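Local structure of histidine triad (HIT) protein (Marinobacter aquaeolei, 3OHE) at the interface of chains A and B. The protein belongs to the histidine triad superfamily of nucleotide-binding hydrolases and transferases, and probably hydrolyses a nucleotide phosphoester or phosphoramidate substrate. Residues are numbered along the deposited sequence; one frame, centred on the assembly and turned at random. Chains: chain A/B, Histidine triad (HIT) protein.

The interface of chains A and B. Residues chain A 45-46, 82-84; chain B 77-79.
The side-chain amine of B:Lys77 reaches across the dimer interface to a backbone carbonyl and a carboxylate of chain A. NZ of B:Lys77 donates a hydrogen bond of 2.8 Å to the backbone O of A:Leu83, approaching at a C=O...N angle of 150° and tilted from the carbonyl plane; lysine is long and flexible enough to get there. It also forms a salt bridge with A:Glu46, NZ of B:Lys77 lying 3.1 Å from OE2; the hydrogen bonds to both carboxylate oxygens are weak, so charge probably matters more here than direction. OE2 of A:Glu46 also accepts the N-H of B:Met78, modelled as selenomethionine, with N at 2.9 Å, nearly straight at the hydrogen, on the syn side and somewhat out of the carboxylate plane. A glutamate suits this place because one carboxylate can pair with both a lysine and a peptide N-H. CE of B:Lys77 lies against A:Gly84, whose positive phi (74°) glycine adopts easily. Beside the polar cluster, CD2 of A:Leu83 packs on CB of B:Asn79 at 3.8 Å, the side chains crossing at about a right angle.

The lysine chain starts with CG opposite its own backbone N (chi1 -172°), then bends at chi2 and chi4, which turns NZ of B:Lys77 back to O of B:Met78 at 2.9 Å. That oxygen also accepts a hydrogen bond from ND2 of B:Asn79, an asparagine thus serving both amide and packing roles. Water 1 joins NZ to A:Arg45 O and touches water 2, which links A:Glu46 OE1, A:Ala82 O and B:Met78 O. A methionine in place of B:Lys77 would probably leave the A:Glu46 carboxylate without its countercharge and the A:Leu83 carbonyl without this donor.

B:Lys77, B:Met78 and B:Asn79 begin strand 77-82 of chain B; they face the end of the same strand in chain A, the turn after it, and the loop leading into 3-10 helix 47-49. Two-fold symmetry repeats the patch, consistent with the dimer common among HIT proteins.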
# COMPACT_ATOMS: atom_id res chain seq x y z
N ARG A 45 1.87 -5.82 -13.28
CA ARG A 45 1.88 -4.40 -12.91
C ARG A 45 1.20 -4.13 -11.57
O ARG A 45 1.58 -3.20 -10.87
CB ARG A 45 1.19 -3.57 -14.01
CG ARG A 45 1.96 -3.54 -15.32
CD ARG A 45 1.10 -2.99 -16.47
NE ARG A 45 0.53 -1.69 -16.17
CZ ARG A 45 1.14 -0.53 -16.34
NH1 ARG A 45 2.33 -0.47 -16.90
NH2 ARG A 45 0.52 0.62 -15.99
N GLU A 46 0.17 -4.91 -11.24
CA GLU A 46 -0.72 -4.66 -10.13
C GLU A 46 -0.91 -5.93 -9.32
O GLU A 46 -0.89 -7.03 -9.87
CB GLU A 46 -2.12 -4.25 -10.65
CG GLU A 46 -2.13 -3.06 -11.59
CD GLU A 46 -1.82 -1.72 -10.91
OE1 GLU A 46 -1.67 -1.66 -9.65
OE2 GLU A 46 -1.75 -0.70 -11.66
N ALA A 82 1.95 -0.22 -2.85
CA ALA A 82 2.27 -0.64 -4.22
C ALA A 82 1.91 0.60 -5.07
O ALA A 82 0.73 0.95 -5.18
CB ALA A 82 1.44 -1.88 -4.63
N LEU A 83 2.92 1.27 -5.63
CA LEU A 83 2.78 2.53 -6.35
C LEU A 83 3.15 2.25 -7.84
O LEU A 83 2.26 2.02 -8.66
CB LEU A 83 3.62 3.60 -5.67
CG LEU A 83 3.31 3.82 -4.20
CD1 LEU A 83 4.27 4.83 -3.60
CD2 LEU A 83 1.85 4.20 -3.97
N GLY A 84 4.44 2.28 -8.18
CA GLY A 84 4.86 1.85 -9.50
C GLY A 84 4.54 2.78 -10.65
O GLY A 84 4.35 2.31 -11.77
N LYS B 77 -2.66 3.53 -14.00
CA LYS B 77 -1.93 2.81 -12.95
C LYS B 77 -2.66 2.98 -11.62
O LYS B 77 -3.16 4.06 -11.37
CB LYS B 77 -0.51 3.36 -12.81
CG LYS B 77 0.43 2.58 -11.88
CD LYS B 77 0.78 1.19 -12.45
CE LYS B 77 1.57 0.34 -11.42
NZ LYS B 77 0.76 0.19 -10.12
N MSE B 78 -2.73 1.93 -10.82
CA MSE B 78 -3.23 2.07 -9.45
C MSE B 78 -2.14 2.38 -8.45
O MSE B 78 -1.00 1.93 -8.61
CB MSE B 78 -3.94 0.82 -8.92
CG MSE B 78 -5.17 0.45 -9.69
SE MSE B 78 -6.59 1.78 -9.52
CE MSE B 78 -6.97 1.75 -7.63
N ASN B 79 -2.53 3.09 -7.40
CA ASN B 79 -1.68 3.21 -6.21
C ASN B 79 -2.52 2.72 -5.04
O ASN B 79 -3.65 3.18 -4.82
CB ASN B 79 -1.28 4.67 -5.99
CG ASN B 79 -0.29 5.27 -6.99
OD1 ASN B 79 0.01 6.45 -6.87
ND2 ASN B 79 0.24 4.49 -7.96
O HOH W 1 1.66 -1.90 -8.40
O HOH W 2 -0.74 -0.66 -6.99